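Local atomic coordinates of Rv3303c-lpdA (Mycobacterium tuberculosis, PDB entry 1XDI), a protein that uses FAD to catalyse the reduction of quinones such as menadione by NADH or NADPH, and may increase resistance to reactive oxygen intermediates. Residues A[198-203]-A[233-238]; A[380-384]-A[460-466]. All blocks are in the same frame, centred on the assembly; numbering follows the deposited sequence.

How the interactions relate
The two contacts belong to different domains of a pyridine nucleotide-disulphide oxidoreductase; their centres are 33 Å apart and their nearest atoms about 15 Å. They share no helix or strand: 192-203 and 223-235 meet in one, 379-385 and 454-464 in the other. Interaction 1 pairs two helix ends of a Rossmann-type domain, whereas interaction 2 lays the last helix of the modelled chain against one face of the antiparallel sheet in the dimerisation domain, at its end strand. Both are partly buried. In interaction 1 an arginine bridges two acidic side chains beside a valine-phenylalanine patch. Interaction 2 relies on packing of aliphatic side chains and arginine guanidinium faces, near a second subunit that leaves interaction 1 untouched.

Interaction 1: residues A[198-203]-A[233-238]; sequences VDAYTE and FAERGV
Residues 198-203 are the last turns of one helix; 233-238 hold the end of another, closed by a Schellman motif. Gly237, at positive phi (73°), is C-prime, with Val238 N bonded to Phe233 O (2.9 Å) and Gly237 N to Ala234 O. Asp199 faces Phe233 and Thr202 faces Arg236, CA atoms 7.2 Å apart in both pairs. Arg236 (chi1 m, chi2 t, chi3 -91°) forms a salt-bridge network with Asp199 and Glu203: NH1 donates to Asp199 OD1 (2.8 Å) and Glu203 OE2 (3.1 Å), NH2 to Asp199 OD2 (3.2 Å). Arg359 also bridges Asp199 OD1, and Thr62 hydrogen-bonds Glu203 OE1. Thr202, chi1 m, donates from OG1 to Val198 O one turn back (2.9 Å), leaving its CG2 3.5 Å from Arg236 CB. On the side toward the sheet, Val198 CG1 lies over one face of the Phe233 ring (4.0 Å to CE1) and 3.8 Å from Val238 CG1. The pair joins successive helices of a Rossmann-type domain: Val198 and Val238 rest on parallel strand 208-211, while helix 48-64 packs against Ala200 and Glu203.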
loop_
_atom_site.group_PDB
_atom_site.type_symbol
_atom_site.label_atom_id
_atom_site.label_comp_id
_atom_site.label_asym_id
_atom_site.label_seq_id
_atom_site.Cartn_x
_atom_site.Cartn_y
_atom_site.Cartn_z
ATOM N N VAL A 198 -0.697 17.303 -39.284
ATOM C CA VAL A 198 -0.912 16.615 -40.522
ATOM C C VAL A 198 -2.296 15.960 -40.359
ATOM O O VAL A 198 -3.162 16.051 -41.247
ATOM C CB VAL A 198 0.153 15.534 -40.712
ATOM C CG1 VAL A 198 -0.343 14.436 -41.708
ATOM C CG2 VAL A 198 1.462 16.168 -41.141
ATOM N N ASP A 199 -2.515 15.300 -39.222
ATOM C CA ASP A 199 -3.775 14.640 -38.997
ATOM C C ASP A 199 -4.917 15.652 -39.024
ATOM O O ASP A 199 -5.916 15.469 -39.704
ATOM C CB ASP A 199 -3.701 13.927 -37.669
ATOM C CG ASP A 199 -4.925 13.056 -37.380
ATOM O OD1 ASP A 199 -6.079 13.395 -37.756
ATOM O OD2 ASP A 199 -4.743 12.029 -36.695
ATOM N N ALA A 200 -4.793 16.732 -38.263
ATOM C CA ALA A 200 -5.858 17.753 -38.249
ATOM C C ALA A 200 -6.182 18.304 -39.665
ATOM O O ALA A 200 -7.336 18.320 -40.073
ATOM C CB ALA A 200 -5.466 18.928 -37.287
ATOM N N TYR A 201 -5.174 18.756 -40.408
ATOM C CA TYR A 201 -5.425 19.271 -41.756
ATOM C C TYR A 201 -5.984 18.210 -42.760
ATOM O O TYR A 201 -6.822 18.528 -43.581
ATOM C CB TYR A 201 -4.161 20.009 -42.270
ATOM C CG TYR A 201 -4.015 21.422 -41.652
ATOM C CD1 TYR A 201 -4.918 22.438 -41.992
ATOM C CD2 TYR A 201 -2.987 21.754 -40.723
ATOM C CE1 TYR A 201 -4.800 23.752 -41.450
ATOM C CE2 TYR A 201 -2.879 23.094 -40.141
ATOM C CZ TYR A 201 -3.789 24.090 -40.534
ATOM O OH TYR A 201 -3.688 25.454 -40.141
ATOM N N THR A 202 -5.564 16.957 -42.665
ATOM C CA THR A 202 -6.063 15.881 -43.536
ATOM C C THR A 202 -7.573 15.719 -43.263
ATOM O O THR A 202 -8.347 15.338 -44.119
ATOM C CB THR A 202 -5.324 14.520 -43.179
ATOM O OG1 THR A 202 -3.961 14.589 -43.620
ATOM C CG2 THR A 202 -6.077 13.275 -43.743
ATOM N N GLU A 203 -7.990 16.005 -42.041
ATOM C CA GLU A 203 -9.387 15.864 -41.675
ATOM C C GLU A 203 -10.208 17.033 -42.186
ATOM O O GLU A 203 -11.399 16.877 -42.456
ATOM C CB GLU A 203 -9.509 15.724 -40.162
ATOM C CG GLU A 203 -9.138 14.356 -39.661
ATOM C CD GLU A 203 -10.046 13.304 -40.270
ATOM O OE1 GLU A 203 -11.275 13.424 -40.079
ATOM O OE2 GLU A 203 -9.539 12.374 -40.945
ATOM N N PHE A 233 -2.767 7.445 -41.715
ATOM C CA PHE A 233 -2.369 8.528 -42.620
ATOM C C PHE A 233 -2.340 8.036 -44.071
ATOM O O PHE A 233 -2.768 8.752 -44.977
ATOM C CB PHE A 233 -0.965 9.075 -42.318
ATOM C CG PHE A 233 -0.856 9.801 -41.042
ATOM C CD1 PHE A 233 -1.799 10.717 -40.669
ATOM C CD2 PHE A 233 0.206 9.597 -40.221
ATOM C CE1 PHE A 233 -1.674 11.423 -39.468
ATOM C CE2 PHE A 233 0.319 10.297 -39.036
ATOM C CZ PHE A 233 -0.613 11.209 -38.662
ATOM N N ALA A 234 -1.834 6.814 -44.282
ATOM C CA ALA A 234 -1.720 6.269 -45.616
ATOM C C ALA A 234 -3.068 6.111 -46.286
ATOM O O ALA A 234 -3.197 6.482 -47.452
ATOM C CB ALA A 234 -0.965 4.951 -45.588
ATOM N N GLU A 235 -4.074 5.582 -45.579
ATOM C CA GLU A 235 -5.381 5.443 -46.197
ATOM C C GLU A 235 -5.933 6.834 -46.517
ATOM O O GLU A 235 -6.289 7.097 -47.640
ATOM C CB GLU A 235 -6.363 4.693 -45.296
ATOM C CG GLU A 235 -6.184 3.151 -45.241
ATOM C CD GLU A 235 -6.421 2.566 -43.813
ATOM O OE1 GLU A 235 -7.548 2.760 -43.241
ATOM O OE2 GLU A 235 -5.476 1.914 -43.258
ATOM N N ARG A 236 -6.001 7.739 -45.549
ATOM C CA ARG A 236 -6.510 9.095 -45.795
ATOM C C ARG A 236 -5.594 9.833 -46.799
ATOM O O ARG A 236 -5.730 11.052 -47.008
ATOM C CB ARG A 236 -6.617 9.921 -44.482
ATOM C CG ARG A 236 -7.457 9.338 -43.336
ATOM C CD ARG A 236 -7.408 10.184 -42.063
ATOM N NE ARG A 236 -6.346 9.818 -41.116
ATOM C CZ ARG A 236 -6.113 10.466 -39.967
ATOM N NH1 ARG A 236 -6.862 11.505 -39.628
ATOM N NH2 ARG A 236 -5.144 10.085 -39.150
ATOM N N GLY A 237 -4.651 9.118 -47.406
ATOM C CA GLY A 237 -3.804 9.727 -48.432
ATOM C C GLY A 237 -2.679 10.725 -48.162
ATOM O O GLY A 237 -2.287 11.466 -49.057
ATOM N N VAL A 238 -2.159 10.765 -46.946
ATOM C CA VAL A 238 -1.045 11.637 -46.623
ATOM C C VAL A 238 0.172 11.127 -47.413
ATOM O O VAL A 238 0.426 9.913 -47.508
ATOM C CB VAL A 238 -0.756 11.608 -45.118
ATOM C CG1 VAL A 238 0.503 12.406 -44.824
ATOM C CG2 VAL A 238 -2.015 12.125 -44.334
#

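Interaction 2: residues A[380-384]-A[460-466]; sequences RTIML and AARRLMA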
loop_
_atom_site.group_PDB
_atom_site.type_symbol
_atom_site.label_atom_id
_atom_site.label_comp_id
_atom_site.label_asym_id
_atom_site.label_seq_id
_atom_site.Cartn_x
_atom_site.Cartn_y
_atom_site.Cartn_z
ATOM N N ARG A 380 5.432 -9.003 -17.537
ATOM C CA ARG A 380 4.385 -9.722 -18.264
ATOM C C ARG A 380 3.651 -8.625 -19.034
ATOM O O ARG A 380 3.496 -7.536 -18.529
ATOM C CB ARG A 380 3.423 -10.402 -17.293
ATOM C CG ARG A 380 3.249 -11.888 -17.509
ATOM C CD ARG A 380 2.329 -12.482 -16.450
ATOM N NE ARG A 380 2.929 -12.483 -15.123
ATOM C CZ ARG A 380 2.317 -12.015 -14.039
ATOM N NH1 ARG A 380 1.107 -11.497 -14.131
ATOM N NH2 ARG A 380 2.875 -12.108 -12.838
ATOM N N THR A 381 3.196 -8.906 -20.244
ATOM C CA THR A 381 2.523 -7.919 -21.054
ATOM C C THR A 381 1.267 -8.476 -21.739
ATOM O O THR A 381 1.169 -9.646 -22.017
ATOM C CB THR A 381 3.452 -7.475 -22.181
ATOM O OG1 THR A 381 3.256 -8.336 -23.312
ATOM C CG2 THR A 381 4.905 -7.589 -21.760
ATOM N N ILE A 382 0.322 -7.615 -22.076
ATOM C CA ILE A 382 -0.860 -8.064 -22.795
ATOM C C ILE A 382 -1.354 -6.954 -23.696
ATOM O O ILE A 382 -1.187 -5.793 -23.392
ATOM C CB ILE A 382 -1.957 -8.461 -21.817
ATOM C CG1 ILE A 382 -3.220 -8.841 -22.565
ATOM C CG2 ILE A 382 -2.221 -7.326 -20.848
ATOM C CD1 ILE A 382 -4.139 -9.658 -21.696
ATOM N N MET A 383 -1.908 -7.303 -24.839
ATOM C CA MET A 383 -2.467 -6.292 -25.707
ATOM C C MET A 383 -3.884 -6.715 -25.986
ATOM O O MET A 383 -4.162 -7.720 -26.619
ATOM C CB MET A 383 -1.730 -6.147 -27.014
ATOM C CG MET A 383 -2.617 -5.528 -28.045
ATOM S SD MET A 383 -1.681 -4.846 -29.407
ATOM C CE MET A 383 -1.784 -6.133 -30.600
ATOM N N LEU A 384 -4.807 -5.937 -25.486
ATOM C CA LEU A 384 -6.198 -6.269 -25.689
ATOM C C LEU A 384 -6.899 -5.334 -26.707
ATOM O O LEU A 384 -7.028 -4.136 -26.488
ATOM C CB LEU A 384 -6.850 -6.234 -24.330
ATOM C CG LEU A 384 -8.328 -6.346 -24.314
ATOM C CD1 LEU A 384 -8.785 -7.578 -25.038
ATOM C CD2 LEU A 384 -8.721 -6.389 -22.850
ATOM N N ALA A 460 -7.800 -6.085 -18.863
ATOM C CA ALA A 460 -6.387 -6.163 -19.220
ATOM C C ALA A 460 -5.615 -6.634 -17.963
ATOM O O ALA A 460 -5.002 -7.694 -17.967
ATOM C CB ALA A 460 -5.901 -4.802 -19.731
ATOM N N ALA A 461 -5.668 -5.900 -16.863
ATOM C CA ALA A 461 -4.942 -6.368 -15.710
ATOM C C ALA A 461 -5.551 -7.684 -15.237
ATOM O O ALA A 461 -4.832 -8.571 -14.846
ATOM C CB ALA A 461 -4.962 -5.338 -14.601
ATOM N N ARG A 462 -6.860 -7.867 -15.290
ATOM C CA ARG A 462 -7.372 -9.157 -14.794
ATOM C C ARG A 462 -6.646 -10.358 -15.419
ATOM O O ARG A 462 -6.297 -11.317 -14.745
ATOM C CB ARG A 462 -8.880 -9.291 -15.034
ATOM C CG ARG A 462 -9.496 -10.426 -14.337
ATOM C CD ARG A 462 -11.014 -10.354 -14.392
ATOM N NE ARG A 462 -11.543 -9.193 -13.681
ATOM C CZ ARG A 462 -12.173 -8.185 -14.278
ATOM N NH1 ARG A 462 -12.364 -8.209 -15.612
ATOM N NH2 ARG A 462 -12.578 -7.144 -13.561
ATOM N N ARG A 463 -6.389 -10.287 -16.714
ATOM C CA ARG A 463 -5.742 -11.393 -17.387
ATOM C C ARG A 463 -4.271 -11.495 -17.019
ATOM O O ARG A 463 -3.684 -12.572 -17.123
ATOM C CB ARG A 463 -5.952 -11.292 -18.907
ATOM C CG ARG A 463 -7.431 -11.229 -19.274
ATOM C CD ARG A 463 -7.794 -11.428 -20.790
ATOM N NE ARG A 463 -9.188 -11.014 -21.103
ATOM C CZ ARG A 463 -9.716 -11.058 -22.320
ATOM N NH1 ARG A 463 -8.957 -11.510 -23.310
ATOM N NH2 ARG A 463 -10.946 -10.603 -22.579
ATOM N N LEU A 464 -3.668 -10.394 -16.583
ATOM C CA LEU A 464 -2.264 -10.457 -16.187
ATOM C C LEU A 464 -2.099 -11.143 -14.849
ATOM O O LEU A 464 -1.010 -11.512 -14.499
ATOM C CB LEU A 464 -1.657 -9.073 -16.085
ATOM C CG LEU A 464 -1.149 -8.495 -17.368
ATOM C CD1 LEU A 464 -0.453 -7.130 -17.144
ATOM C CD2 LEU A 464 -0.169 -9.527 -17.919
ATOM N N MET A 465 -3.173 -11.295 -14.094
ATOM C CA MET A 465 -3.085 -11.928 -12.783
ATOM C C MET A 465 -2.336 -13.306 -12.800
ATOM O O MET A 465 -2.593 -14.142 -13.666
ATOM C CB MET A 465 -4.494 -12.071 -12.232
ATOM C CG MET A 465 -4.994 -10.904 -11.433
ATOM S SD MET A 465 -6.744 -11.156 -11.055
ATOM C CE MET A 465 -6.732 -11.371 -9.372
ATOM N N ALA A 466 -1.444 -13.533 -11.826
ATOM C CA ALA A 466 -0.624 -14.756 -11.794
ATOM C C ALA A 466 -0.102 -15.331 -10.458
ATOM O O ALA A 466 0.782 -14.712 -9.771
ATOM C CB ALA A 466 0.568 -14.579 -12.720
#
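Alternation along strand 380-384 sends the CA-to-CB bonds of Arg380, Ile382 and Leu384 toward helix 460-464, and those of Thr381 and Met383 away. The segment axes approach to 8.6 Å at 141°, roughly antiparallel, so Arg380 faces Leu464 and Leu384 faces Ala460. Ile382, extended with both chi angles t, fits between helix side chains: its CG2 lies 3.8 Å from Leu464 CG and its CD1 3.7 Å from Arg463 CB. Leu464 (m, t) also brings CD2 to 3.7 Å from Arg380 CB. Leu384 (t, p) places CD2 4.5 Å from Ala460 CB, and its CD1 lies over one face of the Arg463 guanidinium, whose NE forms a salt bridge with Glu459. Arg380, with chi1 between wells at -125°, lays its guanidinium face against Ala466, CZ to CB 3.4 Å, while its NH2 bonds Arg408 O. This is helix-on-sheet packing: C-terminal helix 454-464 crosses one face of the antiparallel dimerisation-domain sheet, at outer strand 379-385 and adjoining strand 401-407. Leu464 also touches helix 440-444, and Tyr337 of the second subunit packs on Arg462 and Met465.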